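Local coordinates for angiopoietin-related protein 6 (Homo sapiens, PDB 6Y43), which is an angiopoietin-like protein, probably secreted and acting as a growth factor, whose fibrinogen-like globe domain, the part described here, binds calcium, at residues G82-P85 against V86-T90; Q66-K69 against A70-R74; V183-G187 against G188-S192. One frame throughout, in Å; residues are numbered along the deposited sequence.

In the fold
All three contacts lie within the fibrinogen-like globular domain. Contact 2 comes first along the chain, then contact 1, then contact 3. Contacts 2 and 1 have centres about 11 Å apart. Contact 2 is where helix 65-70 gives way to strand 72-73; contact 1 is helix 83-90. They touch directly: Leu83 N lies 2.9 Å from Tyr68 O, a probable hydrogen bond. Strand 79-80, between them in sequence, ties 72-73 to the antiparallel sheet. Contacts 1 and 2 thus form one joined helix-to-helix region. Contact 3 is a separate surface loop, across the chain's centre from contact 1. Its centre is about 23 Å from that of contact 2 and about 30 Å from that of contact 1.

Contact 1: G82-P85 against V86-T90; sequences GLEP and VYQLT
Gln88 NE2 donates a hydrogen bond of 2.8 Å to Glu84 OE2, joining two side chains one helical turn apart. The bond is bent, with an angle of 147° at the hydrogen. The nitrogen approaches the anti side of the oxygen, 35° out of the carboxylate plane. Both side chains fold over at chi2, and for Glu84 this bend (60°) turns the carboxylate along the helix toward Gln88. Glu84 OE1 has a separate partner, the hydroxyl of Tyr125. Two bonds thus fix the rotation of the carboxylate. Beside it, the Tyr87 ring presents an edge, with CD2 3.8 Å from Glu84 OE2. The acid sits in the first turn, where a negative charge probably interacts favourably with the helix dipole. With an alanine in place of Glu84, the Gln88 amide and the Tyr125 hydroxyl would probably lose their common partner, and the amide would be freer to turn.

Gly82 is the N-cap residue, and Val86 N reaches its carbonyl oxygen at 2.9 Å. A side chain on Gly82 would run into Pro85 CD. Tyr87 N bonds to Leu83 O, Gln88 N to Glu84 O and Leu89 N to Pro85 O. Pro85 lies in the first turn, where its missing N-H costs no bond within the helix. At the far end, Val86 O takes both Thr90 N and Thr90 OG1, which come from opposite faces of its plane, each at 2.9 Å.

The N-terminal end of the helix meets the end of helix 65-70 through probable backbone hydrogen bonds. Val86 and Thr90 pack on strand 108-118, and Gln88 and Leu89 touch Val30 of strand 24-30.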
ATOM      1  N   GLY A  82       2.952  -2.311   7.620  1.00  9.45           N
ATOM      2  CA  GLY A  82       3.143  -3.656   8.139  1.00  6.43           C
ATOM      3  C   GLY A  82       1.936  -4.545   7.930  1.00  9.91           C
ATOM      4  O   GLY A  82       0.792  -4.123   8.123  1.00 10.85           O
ATOM      5  N   LEU A  83       2.199  -5.801   7.560  1.00  9.24           N
ATOM      6  CA  LEU A  83       1.111  -6.741   7.359  1.00  9.05           C
ATOM      7  C   LEU A  83       0.289  -6.933   8.626  1.00  9.20           C
ATOM      8  O   LEU A  83      -0.943  -7.039   8.563  1.00 10.08           O
ATOM      9  CB  LEU A  83       1.674  -8.071   6.889  1.00  9.79           C
ATOM     10  CG  LEU A  83       2.325  -8.025   5.502  1.00 11.92           C
ATOM     11  CD1 LEU A  83       3.288  -9.204   5.360  1.00 14.35           C
ATOM     12  CD2 LEU A  83       1.315  -8.006   4.375  1.00  9.29           C
ATOM     13  N   GLU A  84       0.948  -7.015   9.790  1.00  9.00           N
ATOM     14  CA  GLU A  84       0.179  -7.258  11.010  1.00 12.37           C
ATOM     15  C   GLU A  84      -0.665  -6.038  11.350  1.00 10.27           C
ATOM     16  O   GLU A  84      -1.880  -6.188  11.558  1.00 10.53           O
ATOM     17  CB  GLU A  84       1.109  -7.674  12.151  1.00 13.13           C
ATOM     18  CG  GLU A  84       0.360  -7.995  13.460  1.00 14.45           C
ATOM     19  CD  GLU A  84      -0.650  -9.147  13.318  1.00 15.97           C
ATOM     20  OE1 GLU A  84      -0.549  -9.942  12.348  1.00 13.11           O
ATOM     21  OE2 GLU A  84      -1.550  -9.257  14.190  1.00 16.33           O
ATOM     22  N   PRO A  85      -0.118  -4.820  11.404  1.00 10.02           N
ATOM     23  CA  PRO A  85      -0.995  -3.653  11.612  1.00 11.63           C
ATOM     24  C   PRO A  85      -2.134  -3.567  10.597  1.00 11.32           C
ATOM     25  O   PRO A  85      -3.288  -3.285  10.955  1.00 11.59           O
ATOM     26  CB  PRO A  85      -0.020  -2.470  11.496  1.00 13.24           C
ATOM     27  CG  PRO A  85       1.325  -3.041  11.816  1.00 13.63           C
ATOM     28  CD  PRO A  85       1.302  -4.457  11.292  1.00 11.31           C
ATOM     29  N   VAL A  86      -1.861  -3.840   9.327  1.00 11.16           N
ATOM     30  CA  VAL A  86      -2.929  -3.728   8.333  1.00  9.53           C
ATOM     31  C   VAL A  86      -3.972  -4.824   8.539  1.00  9.41           C
ATOM     32  O   VAL A  86      -5.181  -4.596   8.377  1.00 11.45           O
ATOM     33  CB  VAL A  86      -2.350  -3.758   6.903  1.00 10.56           C
ATOM     34  CG1 VAL A  86      -3.490  -3.836   5.884  1.00 11.74           C
ATOM     35  CG2 VAL A  86      -1.471  -2.554   6.655  1.00 11.49           C
ATOM     36  N   TYR A  87      -3.523  -6.036   8.878  1.00 11.05           N
ATOM     37  CA  TYR A  87      -4.449  -7.093   9.262  1.00 11.13           C
ATOM     38  C   TYR A  87      -5.345  -6.637  10.410  1.00 12.74           C
ATOM     39  O   TYR A  87      -6.570  -6.793  10.362  1.00 14.59           O
ATOM     40  CB  TYR A  87      -3.670  -8.356   9.657  1.00 11.29           C
ATOM     41  CG  TYR A  87      -4.555  -9.350  10.373  1.00 13.51           C
ATOM     42  CD1 TYR A  87      -5.542 -10.040   9.678  1.00 14.82           C
ATOM     43  CD2 TYR A  87      -4.427  -9.569  11.740  1.00 16.88           C
ATOM     44  CE1 TYR A  87      -6.377 -10.914  10.328  1.00 15.08           C
ATOM     45  CE2 TYR A  87      -5.267 -10.450  12.398  1.00 17.76           C
ATOM     46  CZ  TYR A  87      -6.235 -11.120  11.680  1.00 18.66           C
ATOM     47  OH  TYR A  87      -7.078 -12.007  12.310  1.00 26.41           O
ATOM     48  N   GLN A  88      -4.744  -6.068  11.456  1.00 12.74           N
ATOM     49  CA  GLN A  88      -5.532  -5.617  12.595  1.00 15.10           C
ATOM     50  C   GLN A  88      -6.561  -4.575  12.183  1.00 16.12           C
ATOM     51  O   GLN A  88      -7.719  -4.625  12.619  1.00 17.55           O
ATOM     52  CB  GLN A  88      -4.600  -5.058  13.668  1.00 14.53           C
ATOM     53  CG  GLN A  88      -3.666  -6.088  14.270  1.00 15.51           C
ATOM     54  CD  GLN A  88      -4.400  -7.080  15.115  1.00 28.30           C
ATOM     55  OE1 GLN A  88      -5.306  -6.712  15.866  1.00 29.58           O
ATOM     56  NE2 GLN A  88      -4.021  -8.357  15.005  1.00 31.85           N
ATOM     57  N   LEU A  89      -6.162  -3.628  11.339  1.00 11.70           N
ATOM     58  CA  LEU A  89      -7.081  -2.586  10.905  1.00 13.91           C
ATOM     59  C   LEU A  89      -8.203  -3.146  10.044  1.00 17.56           C
ATOM     60  O   LEU A  89      -9.353  -2.723  10.170  1.00 20.99           O
ATOM     61  CB  LEU A  89      -6.331  -1.512  10.124  1.00 13.46           C
ATOM     62  CG  LEU A  89      -5.456  -0.584  10.946  1.00 13.82           C
ATOM     63  CD1 LEU A  89      -4.655   0.278   9.985  1.00 12.61           C
ATOM     64  CD2 LEU A  89      -6.332   0.245  11.871  1.00 20.07           C
ATOM     65  N   THR A  90      -7.898  -4.078   9.145  1.00 13.14           N
ATOM     66  CA  THR A  90      -8.898  -4.508   8.178  1.00 17.04           C
ATOM     67  C   THR A  90      -9.683  -5.714   8.665  1.00 19.24           C
ATOM     68  O   THR A  90     -10.537  -6.217   7.928  1.00 25.33           O
ATOM     69  CB  THR A  90      -8.238  -4.818   6.828  1.00 14.64           C
ATOM     70  OG1 THR A  90      -7.317  -5.905   6.956  1.00 17.53           O
ATOM     71  CG2 THR A  90      -7.509  -3.604   6.319  1.00 19.68           C
TER

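Contact 2: Q66-K69 against A70-R74; sequences QHYK and AGFGR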
ATOM      1  N   GLN A  66      10.105 -10.409   8.574  1.00 16.27           N
ATOM      2  CA  GLN A  66       9.795  -9.758   9.843  1.00 12.73           C
ATOM      3  C   GLN A  66       9.543  -8.262   9.656  1.00 12.78           C
ATOM      4  O   GLN A  66       8.689  -7.676  10.333  1.00 12.95           O
ATOM      5  CB  GLN A  66      10.932  -9.987  10.835  1.00 20.29           C
ATOM      6  CG  GLN A  66      10.715  -9.336  12.207  1.00 22.47           C
ATOM      7  CD  GLN A  66       9.405  -9.751  12.867  1.00 24.68           C
ATOM      8  OE1 GLN A  66       9.000 -10.910  12.796  1.00 34.88           O
ATOM      9  NE2 GLN A  66       8.740  -8.801  13.507  1.00 30.65           N
ATOM     10  N   HIS A  67      10.322  -7.614   8.787  1.00 14.89           N
ATOM     11  CA  HIS A  67      10.102  -6.186   8.547  1.00 12.77           C
ATOM     12  C   HIS A  67       8.801  -5.958   7.787  1.00 10.69           C
ATOM     13  O   HIS A  67       8.050  -5.032   8.106  1.00 10.19           O
ATOM     14  CB  HIS A  67      11.299  -5.580   7.810  1.00 12.74           C
ATOM     15  CG  HIS A  67      12.475  -5.323   8.707  1.00 20.01           C
ATOM     16  ND1 HIS A  67      13.700  -5.923   8.521  1.00 28.37           N
ATOM     17  CD2 HIS A  67      12.591  -4.577   9.827  1.00 24.96           C
ATOM     18  CE1 HIS A  67      14.530  -5.540   9.478  1.00 24.49           C
ATOM     19  NE2 HIS A  67      13.881  -4.722  10.284  1.00 33.10           N
ATOM     20  N   TYR A  68       8.486  -6.805   6.803  1.00  9.65           N
ATOM     21  CA  TYR A  68       7.192  -6.681   6.138  1.00 11.60           C
ATOM     22  C   TYR A  68       6.041  -6.926   7.108  1.00  9.48           C
ATOM     23  O   TYR A  68       4.969  -6.322   6.961  1.00 11.83           O
ATOM     24  CB  TYR A  68       7.110  -7.642   4.926  1.00  8.76           C
ATOM     25  CG  TYR A  68       7.567  -6.941   3.677  1.00  9.54           C
ATOM     26  CD1 TYR A  68       6.734  -6.022   3.038  1.00  9.99           C
ATOM     27  CD2 TYR A  68       8.846  -7.107   3.183  1.00 10.88           C
ATOM     28  CE1 TYR A  68       7.153  -5.306   1.933  1.00  9.22           C
ATOM     29  CE2 TYR A  68       9.273  -6.402   2.068  1.00  9.31           C
ATOM     30  CZ  TYR A  68       8.426  -5.485   1.455  1.00  9.92           C
ATOM     31  OH  TYR A  68       8.829  -4.767   0.362  1.00 10.19           O
ATOM     32  N   LYS A  69       6.231  -7.809   8.095  1.00  9.44           N
ATOM     33  CA  LYS A  69       5.167  -8.044   9.068  1.00  8.72           C
ATOM     34  C   LYS A  69       4.996  -6.851  10.009  1.00 10.51           C
ATOM     35  O   LYS A  69       3.870  -6.409  10.271  1.00 10.28           O
ATOM     36  CB  LYS A  69       5.454  -9.321   9.875  1.00 10.19           C
ATOM     37  CG  LYS A  69       4.425  -9.609  10.959  1.00 12.54           C
ATOM     38  CD  LYS A  69       4.723 -10.911  11.689  1.00 16.44           C
ATOM     39  CE  LYS A  69       3.832 -11.053  12.920  1.00 18.87           C
ATOM     40  NZ  LYS A  69       4.327 -12.141  13.805  1.00 22.27           N
ATOM     41  N   ALA A  70       6.098  -6.321  10.526  1.00 10.76           N
ATOM     42  CA  ALA A  70       6.020  -5.315  11.574  1.00 11.71           C
ATOM     43  C   ALA A  70       5.865  -3.894  11.056  1.00  9.81           C
ATOM     44  O   ALA A  70       5.369  -3.043  11.802  1.00 13.32           O
ATOM     45  CB  ALA A  70       7.269  -5.385  12.459  1.00 14.36           C
ATOM     46  N   GLY A  71       6.269  -3.627   9.823  1.00 11.25           N
ATOM     47  CA  GLY A  71       6.331  -2.295   9.259  1.00 11.01           C
ATOM     48  C   GLY A  71       7.759  -1.798   9.211  1.00 11.15           C
ATOM     49  O   GLY A  71       8.619  -2.210  10.001  1.00 10.67           O
ATOM     50  N   PHE A  72       8.044  -0.953   8.226  1.00  8.51           N
ATOM     51  CA  PHE A  72       9.351  -0.318   8.129  1.00 10.61           C
ATOM     52  C   PHE A  72       9.211   1.048   7.472  1.00 10.44           C
ATOM     53  O   PHE A  72       8.174   1.381   6.899  1.00  9.26           O
ATOM     54  CB  PHE A  72      10.365  -1.187   7.369  1.00 10.68           C
ATOM     55  CG  PHE A  72       9.943  -1.590   5.980  1.00  9.69           C
ATOM     56  CD1 PHE A  72      10.228  -0.808   4.880  1.00  9.83           C
ATOM     57  CD2 PHE A  72       9.299  -2.798   5.777  1.00  9.30           C
ATOM     58  CE1 PHE A  72       9.844  -1.198   3.622  1.00 10.43           C
ATOM     59  CE2 PHE A  72       8.913  -3.189   4.521  1.00  9.23           C
ATOM     60  CZ  PHE A  72       9.198  -2.389   3.437  1.00 10.97           C
ATOM     61  N   GLY A  73      10.277   1.847   7.569  1.00  9.47           N
ATOM     62  CA  GLY A  73      10.229   3.202   7.070  1.00 10.73           C
ATOM     63  C   GLY A  73       9.638   4.134   8.113  1.00 11.03           C
ATOM     64  O   GLY A  73       9.419   3.758   9.270  1.00 13.01           O
ATOM     65  N   ARG A  74       9.379   5.374   7.702  1.00 10.13           N
ATOM     66  CA  ARG A  74       8.843   6.345   8.652  1.00 13.50           C
ATOM     67  C   ARG A  74       7.708   7.112   8.001  1.00 10.51           C
ATOM     68  O   ARG A  74       7.700   7.333   6.779  1.00  9.94           O
ATOM     69  CB  ARG A  74       9.894   7.325   9.194  1.00 15.47           C
ATOM     70  CG  ARG A  74      10.956   6.648  10.057  1.00 18.78           C
ATOM     71  CD  ARG A  74      10.506   6.034  11.395  1.00 24.97           C
ATOM     72  NE  ARG A  74      11.701   5.442  11.992  1.00 33.47           N
ATOM     73  CZ  ARG A  74      11.991   4.145  11.991  1.00 38.76           C
ATOM     74  NH1 ARG A  74      11.121   3.264  11.500  1.00 35.82           N
ATOM     75  NH2 ARG A  74      13.136   3.731  12.559  1.00 40.95           N
TER
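Ala70 closes the last turn of the helix: its N donates to Gln66 O at 2.9 Å. Its CB touches the same residue, 3.4 Å from Gln66 O, with the amide NE2 a little further off. Gly71 follows and bonds through its N to His67 O at 2.8 Å. Here the chain leaves helical geometry with a positive phi of 104°. A side chain at this backbone angle would collide with the carbonyl oxygen of Ala70.

Phe72 then turns its side chain back to the helix. Its CG sits between the backbone N and the carbonyl carbon (chi1 56°), which brings the ring beside the last turn. Ring atom CD2 is 3.5 Å from His67 O, which lies in the ring plane. CE2 stands 3.7 Å above the centre of the Tyr68 ring. The planes are 84° apart, so this is a T-shaped (edge-to-face) pair with Phe72 giving the edge. The Tyr68 hydroxyl is held further on by Phe61 O and Gly169 N.

Trp80 meets both rings, and Phe61 packs edge-to-face with Phe72. Phe72 also pairs by backbone with Trp80 of strand 79-80. The arrangement is a glycine-terminated helix leading straight into a strand of the fibrinogen-like domain's antiparallel sheet.

Contact 3: V183-G187 against G188-S192; sequences VWHHG and GHYRS
The imidazole of His185 and the ring of Tyr190 lie face against face. Their planes are 9° apart and their centroids 3.8 Å apart, an offset stack. Tyr190 CG stands 3.4 Å above the His185 plane, over its centre. On the opposite face of the imidazole sits Val183 CG1, nearer the rim, so the ring is sandwiched between an aromatic and an aliphatic group. On the tyrosine, His185 NE2 lies over one face, offset toward the rim, and Ser192 CB meets the ring edge in its plane.

The overlap continues beyond the two rings. Tyr190 CB makes a CH-pi contact, 3.7 Å from the centroid of the His185 ring and 24° off its normal. With chi1 at 59° the tyrosine ring is folded in over its own backbone, and so back across the loop. This is a surface loop of the fibrinogen-like domain, between helix 162-166 and strand 212-219, bent at Gly187 and Gly188 and bridged by the His-Tyr stack. No hydrogen bond joins the two segments.

The loop is held by bonds to its surroundings. His185 NE2 bonds to Asp196 OD1, and Ser192 OG bonds to OD2 of the same aspartate. The backbone N of His185 bonds to Ser209 OG, and the Tyr190 hydroxyl makes weak bonds to the backbone N of Asp196 and Gly197.

The chemistry is thus a stacked aromatic pair pinned at one ring by an acid. The bond to Asp196 implies a proton on NE2, and the nearby carboxylate may also raise the tendency of the imidazole to carry a second one.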
ATOM      1  N   VAL A 183      11.607  -1.939  -6.979  1.00  9.21           N
ATOM      2  CA  VAL A 183      12.730  -1.014  -7.000  1.00 10.46           C
ATOM      3  C   VAL A 183      12.250   0.346  -7.488  1.00 12.01           C
ATOM      4  O   VAL A 183      11.759   0.462  -8.611  1.00 11.60           O
ATOM      5  CB  VAL A 183      13.845  -1.535  -7.912  1.00 11.53           C
ATOM      6  CG1 VAL A 183      15.019  -0.559  -7.868  1.00 12.79           C
ATOM      7  CG2 VAL A 183      14.260  -2.930  -7.532  1.00 14.45           C
ATOM      8  N   TRP A 184      12.400   1.375  -6.653  1.00  9.36           N
ATOM      9  CA  TRP A 184      12.143   2.754  -7.073  1.00 12.02           C
ATOM     10  C   TRP A 184      13.351   3.243  -7.866  1.00 14.42           C
ATOM     11  O   TRP A 184      14.438   3.433  -7.311  1.00 14.80           O
ATOM     12  CB  TRP A 184      11.872   3.652  -5.867  1.00 14.52           C
ATOM     13  CG  TRP A 184      11.409   5.052  -6.231  1.00 13.10           C
ATOM     14  CD1 TRP A 184      10.127   5.465  -6.431  1.00 12.02           C
ATOM     15  CD2 TRP A 184      12.235   6.193  -6.452  1.00 11.84           C
ATOM     16  NE1 TRP A 184      10.101   6.798  -6.755  1.00 13.39           N
ATOM     17  CE2 TRP A 184      11.383   7.272  -6.785  1.00 11.87           C
ATOM     18  CE3 TRP A 184      13.610   6.410  -6.407  1.00 14.77           C
ATOM     19  CZ2 TRP A 184      11.866   8.566  -7.043  1.00 11.66           C
ATOM     20  CZ3 TRP A 184      14.090   7.686  -6.677  1.00 15.54           C
ATOM     21  CH2 TRP A 184      13.223   8.740  -7.004  1.00 14.89           C
ATOM     22  N   HIS A 185      13.188   3.400  -9.167  1.00 14.71           N
ATOM     23  CA  HIS A 185      14.276   3.934  -9.972  1.00 13.38           C
ATOM     24  C   HIS A 185      14.171   5.457 -10.046  1.00 17.51           C
ATOM     25  O   HIS A 185      13.119   6.038  -9.809  1.00 14.02           O
ATOM     26  CB  HIS A 185      14.255   3.301 -11.351  1.00 13.55           C
ATOM     27  CG  HIS A 185      14.472   1.820 -11.337  1.00 15.24           C
ATOM     28  ND1 HIS A 185      15.723   1.259 -11.447  1.00 15.25           N
ATOM     29  CD2 HIS A 185      13.607   0.786 -11.205  1.00 13.37           C
ATOM     30  CE1 HIS A 185      15.622  -0.057 -11.398  1.00 15.39           C
ATOM     31  NE2 HIS A 185      14.346  -0.371 -11.266  1.00 16.58           N
ATOM     32  N   HIS A 186      15.300   6.108 -10.338  1.00 16.71           N
ATOM     33  CA  HIS A 186      15.346   7.568 -10.354  1.00 16.69           C
ATOM     34  C   HIS A 186      14.853   8.169 -11.682  1.00 20.68           C
ATOM     35  O   HIS A 186      15.146   9.331 -11.991  1.00 25.69           O
ATOM     36  CB  HIS A 186      16.768   8.036 -10.031  1.00 22.41           C
ATOM     37  CG  HIS A 186      17.180   7.767  -8.613  1.00 25.84           C
ATOM     38  ND1 HIS A 186      17.074   8.712  -7.614  1.00 35.24           N
ATOM     39  CD2 HIS A 186      17.685   6.655  -8.024  1.00 30.31           C
ATOM     40  CE1 HIS A 186      17.502   8.198  -6.473  1.00 26.85           C
ATOM     41  NE2 HIS A 186      17.882   6.952  -6.694  1.00 30.67           N
ATOM     42  N   GLY A 187      14.070   7.407 -12.423  1.00 17.22           N
ATOM     43  CA  GLY A 187      13.445   7.835 -13.660  1.00 16.82           C
ATOM     44  C   GLY A 187      12.511   6.723 -14.080  1.00 13.63           C
ATOM     45  O   GLY A 187      12.521   5.633 -13.507  1.00 14.47           O
ATOM     46  N   GLY A 188      11.667   7.028 -15.062  1.00 15.00           N
ATOM     47  CA  GLY A 188      10.677   6.056 -15.478  1.00 15.05           C
ATOM     48  C   GLY A 188      11.293   4.887 -16.225  1.00 16.21           C
ATOM     49  O   GLY A 188      10.760   3.770 -16.156  1.00 14.13           O
ATOM     50  N   HIS A 189      12.402   5.129 -16.965  1.00 18.30           N
ATOM     51  CA  HIS A 189      13.130   4.089 -17.685  1.00 23.16           C
ATOM     52  C   HIS A 189      14.420   3.760 -16.983  1.00 20.52           C
ATOM     53  O   HIS A 189      15.070   4.627 -16.388  1.00 22.18           O
ATOM     54  CB  HIS A 189      13.451   4.523 -19.078  1.00 25.45           C
ATOM     55  CG  HIS A 189      12.246   4.910 -19.826  1.00 27.43           C
ATOM     56  ND1 HIS A 189      12.036   6.210 -20.203  1.00 35.60           N
ATOM     57  CD2 HIS A 189      11.103   4.232 -20.087  1.00 31.57           C
ATOM     58  CE1 HIS A 189      10.853   6.279 -20.785  1.00 32.83           C
ATOM     59  NE2 HIS A 189      10.303   5.076 -20.798  1.00 33.45           N
ATOM     60  N   TYR A 190      14.737   2.475 -16.984  1.00 18.37           N
ATOM     61  CA  TYR A 190      15.864   2.011 -16.218  1.00 16.17           C
ATOM     62  C   TYR A 190      16.450   0.815 -16.941  1.00 17.53           C
ATOM     63  O   TYR A 190      15.849   0.259 -17.863  1.00 17.21           O
ATOM     64  CB  TYR A 190      15.445   1.672 -14.792  1.00 18.22           C
ATOM     65  CG  TYR A 190      14.368   0.610 -14.723  1.00 16.04           C
ATOM     66  CD1 TYR A 190      13.012   0.936 -14.803  1.00 13.04           C
ATOM     67  CD2 TYR A 190      14.713  -0.724 -14.585  1.00 18.39           C
ATOM     68  CE1 TYR A 190      12.045  -0.050 -14.727  1.00 13.43           C
ATOM     69  CE2 TYR A 190      13.753  -1.714 -14.523  1.00 15.42           C
ATOM     70  CZ  TYR A 190      12.421  -1.371 -14.586  1.00 14.89           C
ATOM     71  OH  TYR A 190      11.469  -2.361 -14.502  1.00 13.96           O
ATOM     72  N   ARG A 191      17.658   0.469 -16.541  1.00 21.71           N
ATOM     73  CA  ARG A 191      18.383  -0.659 -17.086  1.00 20.29           C
ATOM     74  C   ARG A 191      18.300  -1.770 -16.058  1.00 20.55           C
ATOM     75  O   ARG A 191      18.778  -1.612 -14.935  1.00 22.19           O
ATOM     76  CB  ARG A 191      19.831  -0.274 -17.371  1.00 27.10           C
ATOM     77  CG  ARG A 191      19.977   0.598 -18.610  1.00 31.61           C
ATOM     78  N   SER A 192      17.644  -2.853 -16.419  1.00 22.31           N
ATOM     79  CA  SER A 192      17.642  -4.020 -15.564  1.00 21.05           C
ATOM     80  C   SER A 192      17.319  -5.211 -16.435  1.00 20.45           C
ATOM     81  O   SER A 192      16.687  -5.080 -17.482  1.00 22.67           O
ATOM     82  CB  SER A 192      16.627  -3.927 -14.420  1.00 21.13           C
ATOM     83  OG  SER A 192      16.492  -5.193 -13.768  1.00 18.97           O
TER